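Local coordinates for protein aldo-keto reductase family 1 member C1 (PDB 1QWK) that probably reduces aldehydes such as aldoses with NADPH, as a TIM-barrel member of the aldo-keto reductase family, at residues A[36-40]-A[41-45]; A[58-61]-A[62-66]; A[249-252]-A[253-256]. All coordinates share one frame; numbering follows the deposited sequence.

Contact 1 of 3, residues A[36-40]-A[41-45]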
ATOM      1  N   LYS A  36     -12.804  -4.977 -10.827  1.00 21.72           N
ATOM      2  CA  LYS A  36     -13.039  -5.268 -12.240  1.00 22.17           C
ATOM      3  C   LYS A  36     -12.710  -4.082 -13.137  1.00 23.29           C
ATOM      4  O   LYS A  36     -12.161  -4.251 -14.226  1.00 24.16           O
ATOM      5  CB  LYS A  36     -14.489  -5.710 -12.450  1.00 23.93           C
ATOM      6  CG  LYS A  36     -14.854  -6.932 -11.621  1.00 26.99           C
ATOM      7  CD  LYS A  36     -16.253  -7.453 -11.928  1.00 29.18           C
ATOM      8  CE  LYS A  36     -16.322  -8.106 -13.298  1.00 32.72           C
ATOM      9  NZ  LYS A  36     -17.693  -8.621 -13.583  1.00 35.12           N
ATOM     10  N   THR A  37     -13.037  -2.879 -12.677  1.00 22.43           N
ATOM     11  CA  THR A  37     -12.752  -1.678 -13.454  1.00 23.08           C
ATOM     12  C   THR A  37     -11.244  -1.488 -13.581  1.00 22.71           C
ATOM     13  O   THR A  37     -10.729  -1.179 -14.660  1.00 22.12           O
ATOM     14  CB  THR A  37     -13.350  -0.424 -12.785  1.00 23.51           C
ATOM     15  OG1 THR A  37     -14.778  -0.549 -12.723  1.00 26.16           O
ATOM     16  CG2 THR A  37     -12.991   0.821 -13.579  1.00 24.74           C
ATOM     17  N   ALA A  38     -10.538  -1.683 -12.472  1.00 21.27           N
ATOM     18  CA  ALA A  38      -9.091  -1.519 -12.449  1.00 20.37           C
ATOM     19  C   ALA A  38      -8.393  -2.522 -13.359  1.00 20.16           C
ATOM     20  O   ALA A  38      -7.523  -2.156 -14.153  1.00 20.23           O
ATOM     21  CB  ALA A  38      -8.575  -1.662 -11.019  1.00 20.83           C
ATOM     22  N   VAL A  39      -8.765  -3.790 -13.244  1.00 20.07           N
ATOM     23  CA  VAL A  39      -8.141  -4.817 -14.069  1.00 21.69           C
ATOM     24  C   VAL A  39      -8.420  -4.585 -15.551  1.00 21.38           C
ATOM     25  O   VAL A  39      -7.530  -4.742 -16.386  1.00 20.88           O
ATOM     26  CB  VAL A  39      -8.615  -6.229 -13.654  1.00 22.07           C
ATOM     27  CG1 VAL A  39      -8.055  -7.277 -14.613  1.00 22.68           C
ATOM     28  CG2 VAL A  39      -8.152  -6.529 -12.238  1.00 22.35           C
ATOM     29  N   LYS A  40      -9.648  -4.205 -15.888  1.00 24.13           N
ATOM     30  CA  LYS A  40      -9.969  -3.959 -17.289  1.00 24.23           C
ATOM     31  C   LYS A  40      -9.223  -2.727 -17.800  1.00 24.84           C
ATOM     32  O   LYS A  40      -8.985  -2.594 -19.001  1.00 27.53           O
ATOM     33  CB  LYS A  40     -11.476  -3.775 -17.468  1.00 26.56           C
ATOM     34  CG  LYS A  40     -12.280  -5.033 -17.207  1.00 28.45           C
ATOM     35  CD  LYS A  40     -13.767  -4.735 -17.241  1.00 33.02           C
ATOM     36  CE  LYS A  40     -14.590  -5.975 -16.946  1.00 35.95           C
ATOM     37  NZ  LYS A  40     -16.045  -5.664 -16.932  1.00 39.22           N
ATOM     38  N   ALA A  41      -8.850  -1.834 -16.886  1.00 23.15           N
ATOM     39  CA  ALA A  41      -8.122  -0.620 -17.250  1.00 23.57           C
ATOM     40  C   ALA A  41      -6.627  -0.875 -17.430  1.00 23.18           C
ATOM     41  O   ALA A  41      -5.939  -0.107 -18.107  1.00 24.51           O
ATOM     42  CB  ALA A  41      -8.339   0.459 -16.193  1.00 23.58           C
ATOM     43  N   GLY A  42      -6.123  -1.946 -16.824  1.00 22.00           N
ATOM     44  CA  GLY A  42      -4.710  -2.259 -16.954  1.00 21.05           C
ATOM     45  C   GLY A  42      -4.010  -2.594 -15.650  1.00 19.74           C
ATOM     46  O   GLY A  42      -2.877  -3.076 -15.664  1.00 20.83           O
ATOM     47  N   TYR A  43      -4.669  -2.332 -14.524  1.00 20.17           N
ATOM     48  CA  TYR A  43      -4.076  -2.631 -13.217  1.00 18.72           C
ATOM     49  C   TYR A  43      -3.849  -4.127 -13.098  1.00 18.06           C
ATOM     50  O   TYR A  43      -4.718  -4.914 -13.463  1.00 18.90           O
ATOM     51  CB  TYR A  43      -5.012  -2.212 -12.087  1.00 17.50           C
ATOM     52  CG  TYR A  43      -5.111  -0.730 -11.833  1.00 19.20           C
ATOM     53  CD1 TYR A  43      -4.510  -0.159 -10.711  1.00 20.23           C
ATOM     54  CD2 TYR A  43      -5.876   0.090 -12.658  1.00 17.97           C
ATOM     55  CE1 TYR A  43      -4.679   1.187 -10.411  1.00 20.51           C
ATOM     56  CE2 TYR A  43      -6.048   1.441 -12.366  1.00 20.18           C
ATOM     57  CZ  TYR A  43      -5.454   1.980 -11.240  1.00 20.77           C
ATOM     58  OH  TYR A  43      -5.666   3.301 -10.918  1.00 22.32           O
ATOM     59  N   ARG A  44      -2.701  -4.521 -12.560  1.00 16.81           N
ATOM     60  CA  ARG A  44      -2.406  -5.936 -12.405  1.00 17.94           C
ATOM     61  C   ARG A  44      -2.044  -6.304 -10.972  1.00 17.70           C
ATOM     62  O   ARG A  44      -1.588  -7.411 -10.703  1.00 19.93           O
ATOM     63  CB  ARG A  44      -1.299  -6.352 -13.381  1.00 18.55           C
ATOM     64  CG  ARG A  44      -1.761  -6.341 -14.836  1.00 18.45           C
ATOM     65  CD  ARG A  44      -2.785  -7.450 -15.085  1.00 21.83           C
ATOM     66  NE  ARG A  44      -3.292  -7.456 -16.460  1.00 23.54           N
ATOM     67  CZ  ARG A  44      -4.309  -6.717 -16.892  1.00 24.23           C
ATOM     68  NH1 ARG A  44      -4.944  -5.899 -16.060  1.00 23.32           N
ATOM     69  NH2 ARG A  44      -4.694  -6.802 -18.158  1.00 25.65           N
ATOM     70  N   LEU A  45      -2.243  -5.367 -10.051  1.00 16.37           N
ATOM     71  CA  LEU A  45      -1.982  -5.636  -8.637  1.00 16.41           C
ATOM     72  C   LEU A  45      -3.169  -5.148  -7.811  1.00 16.03           C
ATOM     73  O   LEU A  45      -3.684  -4.050  -8.029  1.00 16.44           O
ATOM     74  CB  LEU A  45      -0.689  -4.944  -8.163  1.00 16.21           C
ATOM     75  CG  LEU A  45      -0.282  -5.207  -6.701  1.00 17.71           C
ATOM     76  CD1 LEU A  45       1.231  -5.103  -6.533  1.00 18.97           C
ATOM     77  CD2 LEU A  45      -0.988  -4.204  -5.789  1.00 20.85           C
TER
HETATM   78  O   HOH W   1      -6.710  -4.855 -19.279  1.00 33.03           O
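A Schellman motif closes the C-terminal end of helix 28-41 on the way to strand 45-47, where Ala-38 and Val-39 of the last turn meet Gly-42, Tyr-43 and Arg-44 just beyond it. Its two defining bonds are present: the 6→1 bond from Tyr-43 N to Ala-38 O, 2.9 Å long with the donor above the carbonyl plane, and the 5→2 bond from Gly-42 N to Val-39 O at 3.2 Å. Ala-38 O also accepts, more weakly, from Gly-42 N and Ala-41 N. Gly-42 is the first residue to leave helical angles, with phi at 133°; a CB there would jam against the carbonyl oxygen of Ala-41. This turn is an alpha-to-beta connection of the (beta/alpha)8 barrel, and it reverses the chain so that Tyr-43 lies back against the helix. Its CG sits beside the backbone N (chi1 -74°), which brings the ring edge to Ala-38: Tyr-43 CD2 lies 3.6 Å from Ala-38 CB and 3.2 Å from Ala-38 O, the latter near the ring plane. Tyr-43 OH is hydrogen-bonded to Ile-270 O.

Arg-44 bends at chi2 and carries its guanidinium back to the helix end. Arg-44 NH1 gives a bond of 2.9 Å to Val-39 O, on a lone pair in the carbonyl plane and with an N-H...O angle of 154°. The same Arg-44 NH1 bonds Tyr-43 O at 2.8 Å, from above that carbonyl's plane, while a water joins Arg-44 NH2 to Val-39 O. A methionine in place of Arg-44 would probably leave Val-39 O and Tyr-43 O without their shared donor and the water without its second partner. The Tyr-43 carbonyl also faces Val-39 CA in a nearly straight CA-H...O contact.

Contact 2 of 3, residues A[58-61]-A[62-66]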
ATOM      1  N   ILE A  58     -13.279  -9.553  -2.960  1.00 22.46           N
ATOM      2  CA  ILE A  58     -12.203  -9.512  -3.941  1.00 21.81           C
ATOM      3  C   ILE A  58     -12.058 -10.882  -4.597  1.00 21.26           C
ATOM      4  O   ILE A  58     -11.787 -10.979  -5.794  1.00 22.54           O
ATOM      5  CB  ILE A  58     -10.867  -9.092  -3.286  1.00 19.99           C
ATOM      6  CG1 ILE A  58     -10.977  -7.645  -2.794  1.00 21.48           C
ATOM      7  CG2 ILE A  58      -9.721  -9.241  -4.282  1.00 21.10           C
ATOM      8  CD1 ILE A  58      -9.751  -7.131  -2.063  1.00 22.15           C
ATOM      9  N   GLY A  59     -12.255 -11.935  -3.810  1.00 22.57           N
ATOM     10  CA  GLY A  59     -12.158 -13.283  -4.342  1.00 22.97           C
ATOM     11  C   GLY A  59     -13.222 -13.493  -5.401  1.00 23.07           C
ATOM     12  O   GLY A  59     -12.980 -14.120  -6.435  1.00 22.67           O
ATOM     13  N   THR A  60     -14.409 -12.955  -5.144  1.00 23.36           N
ATOM     14  CA  THR A  60     -15.516 -13.073  -6.086  1.00 24.45           C
ATOM     15  C   THR A  60     -15.190 -12.284  -7.352  1.00 24.63           C
ATOM     16  O   THR A  60     -15.431 -12.749  -8.465  1.00 24.76           O
ATOM     17  CB  THR A  60     -16.829 -12.550  -5.461  1.00 26.11           C
ATOM     18  OG1 THR A  60     -17.175 -13.368  -4.337  1.00 27.05           O
ATOM     19  CG2 THR A  60     -17.969 -12.592  -6.475  1.00 27.38           C
ATOM     20  N   ALA A  61     -14.626 -11.093  -7.176  1.00 23.45           N
ATOM     21  CA  ALA A  61     -14.263 -10.254  -8.310  1.00 23.95           C
ATOM     22  C   ALA A  61     -13.249 -10.965  -9.202  1.00 23.45           C
ATOM     23  O   ALA A  61     -13.387 -10.986 -10.426  1.00 24.63           O
ATOM     24  CB  ALA A  61     -13.691  -8.927  -7.817  1.00 23.45           C
ATOM     25  N   ILE A  62     -12.224 -11.544  -8.585  1.00 23.30           N
ATOM     26  CA  ILE A  62     -11.192 -12.254  -9.333  1.00 24.18           C
ATOM     27  C   ILE A  62     -11.795 -13.447 -10.067  1.00 26.62           C
ATOM     28  O   ILE A  62     -11.460 -13.712 -11.220  1.00 25.89           O
ATOM     29  CB  ILE A  62     -10.074 -12.747  -8.398  1.00 25.10           C
ATOM     30  CG1 ILE A  62      -9.349 -11.540  -7.790  1.00 23.87           C
ATOM     31  CG2 ILE A  62      -9.104 -13.636  -9.169  1.00 23.72           C
ATOM     32  CD1 ILE A  62      -8.295 -11.905  -6.765  1.00 24.54           C
ATOM     33  N   LYS A  63     -12.693 -14.156  -9.391  1.00 27.21           N
ATOM     34  CA  LYS A  63     -13.342 -15.315  -9.984  1.00 30.35           C
ATOM     35  C   LYS A  63     -14.068 -14.899 -11.266  1.00 30.00           C
ATOM     36  O   LYS A  63     -13.929 -15.544 -12.305  1.00 31.49           O
ATOM     37  CB  LYS A  63     -14.332 -15.924  -8.987  1.00 31.73           C
ATOM     38  CG  LYS A  63     -14.805 -17.325  -9.347  1.00 35.55           C
ATOM     39  CD  LYS A  63     -15.761 -17.866  -8.292  1.00 37.10           C
ATOM     40  CE  LYS A  63     -15.998 -19.363  -8.455  1.00 40.19           C
ATOM     41  NZ  LYS A  63     -16.587 -19.713  -9.779  1.00 41.97           N
ATOM     42  N   GLU A  64     -14.834 -13.815 -11.190  1.00 30.82           N
ATOM     43  CA  GLU A  64     -15.572 -13.314 -12.344  1.00 31.53           C
ATOM     44  C   GLU A  64     -14.633 -12.903 -13.476  1.00 30.73           C
ATOM     45  O   GLU A  64     -14.905 -13.173 -14.648  1.00 30.69           O
ATOM     46  CB  GLU A  64     -16.449 -12.125 -11.939  1.00 32.65           C
ATOM     47  CG  GLU A  64     -17.712 -12.511 -11.181  1.00 35.47           C
ATOM     48  CD  GLU A  64     -18.479 -11.306 -10.661  1.00 37.74           C
ATOM     49  OE1 GLU A  64     -18.667 -10.334 -11.426  1.00 39.91           O
ATOM     50  OE2 GLU A  64     -18.907 -11.334  -9.487  1.00 39.37           O
ATOM     51  N   LEU A  65     -13.529 -12.249 -13.126  1.00 29.02           N
ATOM     52  CA  LEU A  65     -12.555 -11.820 -14.122  1.00 30.58           C
ATOM     53  C   LEU A  65     -11.977 -13.018 -14.872  1.00 31.27           C
ATOM     54  O   LEU A  65     -11.801 -12.969 -16.091  1.00 32.47           O
ATOM     55  CB  LEU A  65     -11.419 -11.038 -13.453  1.00 29.98           C
ATOM     56  CG  LEU A  65     -11.743  -9.609 -13.004  1.00 29.88           C
ATOM     57  CD1 LEU A  65     -10.619  -9.085 -12.121  1.00 29.98           C
ATOM     58  CD2 LEU A  65     -11.933  -8.713 -14.220  1.00 29.76           C
ATOM     59  N   LEU A  66     -11.684 -14.090 -14.141  1.00 31.71           N
ATOM     60  CA  LEU A  66     -11.129 -15.295 -14.745  1.00 32.71           C
ATOM     61  C   LEU A  66     -12.141 -15.966 -15.673  1.00 34.19           C
ATOM     62  O   LEU A  66     -11.792 -16.396 -16.771  1.00 34.45           O
ATOM     63  CB  LEU A  66     -10.686 -16.281 -13.658  1.00 32.30           C
ATOM     64  CG  LEU A  66      -9.552 -15.819 -12.732  1.00 33.11           C
ATOM     65  CD1 LEU A  66      -9.305 -16.865 -11.659  1.00 32.78           C
ATOM     66  CD2 LEU A  66      -8.291 -15.579 -13.541  1.00 33.81           C
TER
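Ile-62 leans back over the preceding turn of helix 55-68, onto Ile-58. From Ile-62 CB, 3.6 Å from Ile-58 O, the chain runs to Ile-62 CG1, which comes within 3.2 Å of that same oxygen because chi1 of -65° sets CG1 beside the backbone N. Ile-62 CD1, at the tip, lies 3.7 Å from Ile-58 O and 3.9 Å from Ile-58 CG2, the two side chains meeting at a slant by these methyl ends. Ile-58 O thus has aliphatic carbons of Ile-62 close by while it takes the helical bond from Ile-62 N at 2.9 Å.

The helix is the one between strands 45-47 and 77-82, a beta-alpha-beta unit of the barrel. The face turned to helix 28-41 carries Ala-61 and Leu-65, both on Val-35, and Leu-65 CG rests 3.4 Å from Ala-61 O.

Thr-60 and Glu-64 form a more polar pair one turn apart. Glu-64 is extended beyond CG, and its OE2 stands 3.4 Å from Thr-60 CG2; Thr-60 OG1 turns the other way, to Glu-56 O. Glu-64 OE1 pairs with Lys-36. Within this turn Glu-64 OE2 comes nearest to a methyl group, and the carboxylate gains no charged partner there, which implies that its charge is probably balanced mainly by the lysine of the neighbouring helix.

Contact 3 of 3, residues A[249-252]-A[253-256]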
ATOM      1  N   LEU A 249       1.485  13.654  -8.553  1.00 17.39           N
ATOM      2  CA  LEU A 249       1.841  13.092  -7.247  1.00 17.65           C
ATOM      3  C   LEU A 249       2.172  11.602  -7.351  1.00 18.78           C
ATOM      4  O   LEU A 249       3.071  11.105  -6.671  1.00 18.53           O
ATOM      5  CB  LEU A 249       0.699  13.291  -6.247  1.00 16.77           C
ATOM      6  CG  LEU A 249       0.457  14.732  -5.791  1.00 18.09           C
ATOM      7  CD1 LEU A 249      -0.709  14.754  -4.816  1.00 19.98           C
ATOM      8  CD2 LEU A 249       1.716  15.293  -5.131  1.00 19.35           C
ATOM      9  N   LEU A 250       1.440  10.887  -8.199  1.00 17.82           N
ATOM     10  CA  LEU A 250       1.695   9.463  -8.379  1.00 17.70           C
ATOM     11  C   LEU A 250       3.031   9.256  -9.090  1.00 17.51           C
ATOM     12  O   LEU A 250       3.817   8.391  -8.699  1.00 16.86           O
ATOM     13  CB  LEU A 250       0.564   8.811  -9.183  1.00 18.48           C
ATOM     14  CG  LEU A 250      -0.813   8.868  -8.511  1.00 18.18           C
ATOM     15  CD1 LEU A 250      -1.857   8.215  -9.407  1.00 20.02           C
ATOM     16  CD2 LEU A 250      -0.754   8.165  -7.155  1.00 20.74           C
ATOM     17  N   ARG A 251       3.294  10.059 -10.120  1.00 17.15           N
ATOM     18  CA  ARG A 251       4.544   9.943 -10.863  1.00 17.79           C
ATOM     19  C   ARG A 251       5.714  10.299  -9.951  1.00 18.37           C
ATOM     20  O   ARG A 251       6.801   9.737 -10.072  1.00 18.04           O
ATOM     21  CB  ARG A 251       4.539  10.861 -12.094  1.00 18.57           C
ATOM     22  CG  ARG A 251       5.682  10.583 -13.062  1.00 17.73           C
ATOM     23  CD  ARG A 251       5.514   9.233 -13.757  1.00 18.29           C
ATOM     24  NE  ARG A 251       6.794   8.564 -13.948  1.00 19.16           N
ATOM     25  CZ  ARG A 251       6.959   7.397 -14.566  1.00 18.73           C
ATOM     26  NH1 ARG A 251       5.918   6.751 -15.070  1.00 20.86           N
ATOM     27  NH2 ARG A 251       8.171   6.863 -14.663  1.00 21.69           N
ATOM     28  N   TYR A 252       5.484  11.233  -9.033  1.00 17.53           N
ATOM     29  CA  TYR A 252       6.521  11.633  -8.089  1.00 18.26           C
ATOM     30  C   TYR A 252       6.984  10.401  -7.312  1.00 18.30           C
ATOM     31  O   TYR A 252       8.178  10.112  -7.236  1.00 17.64           O
ATOM     32  CB  TYR A 252       5.971  12.672  -7.111  1.00 18.27           C
ATOM     33  CG  TYR A 252       6.835  12.856  -5.883  1.00 18.84           C
ATOM     34  CD1 TYR A 252       8.019  13.591  -5.939  1.00 19.67           C
ATOM     35  CD2 TYR A 252       6.484  12.257  -4.668  1.00 19.73           C
ATOM     36  CE1 TYR A 252       8.834  13.724  -4.816  1.00 18.98           C
ATOM     37  CE2 TYR A 252       7.292  12.382  -3.540  1.00 20.03           C
ATOM     38  CZ  TYR A 252       8.463  13.116  -3.623  1.00 20.32           C
ATOM     39  OH  TYR A 252       9.265  13.235  -2.511  1.00 20.48           O
ATOM     40  N   ALA A 253       6.031   9.676  -6.735  1.00 17.12           N
ATOM     41  CA  ALA A 253       6.361   8.482  -5.963  1.00 17.09           C
ATOM     42  C   ALA A 253       7.029   7.415  -6.830  1.00 17.34           C
ATOM     43  O   ALA A 253       7.974   6.757  -6.399  1.00 17.95           O
ATOM     44  CB  ALA A 253       5.104   7.917  -5.308  1.00 18.03           C
ATOM     45  N   LEU A 254       6.535   7.239  -8.050  1.00 17.13           N
ATOM     46  CA  LEU A 254       7.115   6.244  -8.947  1.00 17.98           C
ATOM     47  C   LEU A 254       8.572   6.561  -9.252  1.00 17.48           C
ATOM     48  O   LEU A 254       9.431   5.681  -9.207  1.00 19.47           O
ATOM     49  CB  LEU A 254       6.325   6.176 -10.254  1.00 18.66           C
ATOM     50  CG  LEU A 254       4.985   5.446 -10.186  1.00 19.63           C
ATOM     51  CD1 LEU A 254       4.229   5.625 -11.494  1.00 20.06           C
ATOM     52  CD2 LEU A 254       5.233   3.963  -9.909  1.00 22.31           C
ATOM     53  N   ASP A 255       8.856   7.821  -9.556  1.00 16.50           N
ATOM     54  CA  ASP A 255      10.219   8.187  -9.877  1.00 19.06           C
ATOM     55  C   ASP A 255      11.143   8.284  -8.664  1.00 20.35           C
ATOM     56  O   ASP A 255      12.359   8.451  -8.810  1.00 22.54           O
ATOM     57  CB  ASP A 255      10.228   9.453 -10.736  1.00 19.29           C
ATOM     58  CG  ASP A 255       9.742   9.175 -12.153  1.00 22.09           C
ATOM     59  OD1 ASP A 255      10.055   8.079 -12.666  1.00 23.86           O
ATOM     60  OD2 ASP A 255       9.058  10.022 -12.762  1.00 23.26           O
ATOM     61  N   ARG A 256      10.566   8.157  -7.471  1.00 19.54           N
ATOM     62  CA  ARG A 256      11.343   8.147  -6.227  1.00 20.84           C
ATOM     63  C   ARG A 256      11.822   6.693  -6.081  1.00 22.51           C
ATOM     64  O   ARG A 256      12.648   6.373  -5.219  1.00 24.00           O
ATOM     65  CB  ARG A 256      10.466   8.507  -5.013  1.00 21.08           C
ATOM     66  CG  ARG A 256      10.193  10.001  -4.774  1.00 23.42           C
ATOM     67  CD  ARG A 256      11.403  10.731  -4.183  1.00 22.15           C
ATOM     68  NE  ARG A 256      11.936  10.049  -3.001  1.00 21.53           N
ATOM     69  CZ  ARG A 256      11.322   9.975  -1.822  1.00 20.37           C
ATOM     70  NH1 ARG A 256      10.140  10.546  -1.637  1.00 20.46           N
ATOM     71  NH2 ARG A 256      11.885   9.301  -0.829  1.00 19.92           N
TER
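With CG anti to the backbone N (chi1 -168°) and further bends at chi2 and chi3, Arg-251 swings its guanidinium toward Asp-255, whose own CG lies beside its backbone N (chi1 -72°). The two make an i to i+4 salt bridge on helix 245-255 of the barrel. It is a side-on grip: Arg-251 NE reaches Asp-255 OD2 at 2.9 Å and nearly straight, in the guanidinium plane but from above the carboxylate plane, and Arg-251 NH2 reaches Asp-255 OD1 at 3.0 Å on its syn side. The planes stand 51° apart, so the pair is twisted rather than flat. Leu-254 CD1 lies over one guanidinium face, 4.1 Å from Arg-251 NH1. Asp-255 OD2 also accepts from Leu-281 N, and Arg-251 NH1 bonds Val-276 O, joining the helix to the segment ahead of helix 283-289.

A second i to i+4 pair runs alongside. Tyr-252 and Arg-256 point the same way, and the hydroxyl of Tyr-252 is hydrogen-bonded to Glu-290, while Arg-256 NH1 bonds Pro-183 O and, weakly, Tyr-252 OH. Arg-256 CG sits over one face of the Tyr-252 ring as a CH-pi contact, 3.9 Å from the ring centroid.

In the fold
Along the chain the three come in series, all inside one barrel of eight parallel strands ringed by helices. Contacts 1 and 2 involve successive helices, 28-41 and 55-68, with centres about 12 Å apart, and they touch: Lys-36 NZ and Glu-64 OE1 form a salt bridge of 2.9 Å, and Val-39 CG2 packs 3.6 Å from Leu-65 CD1. Contact 3 precedes the last strand, 259-261; its centre is about 20 Å from that of contact 1 and 29 Å from that of contact 2. Contacts 2 and 3 lie on helices outside the strands, contact 1 at a helix-to-strand turn. Contact 2 comes nearest the predicted catalytic Tyr-52; contacts 1 and 3 lie away from the annotated sites.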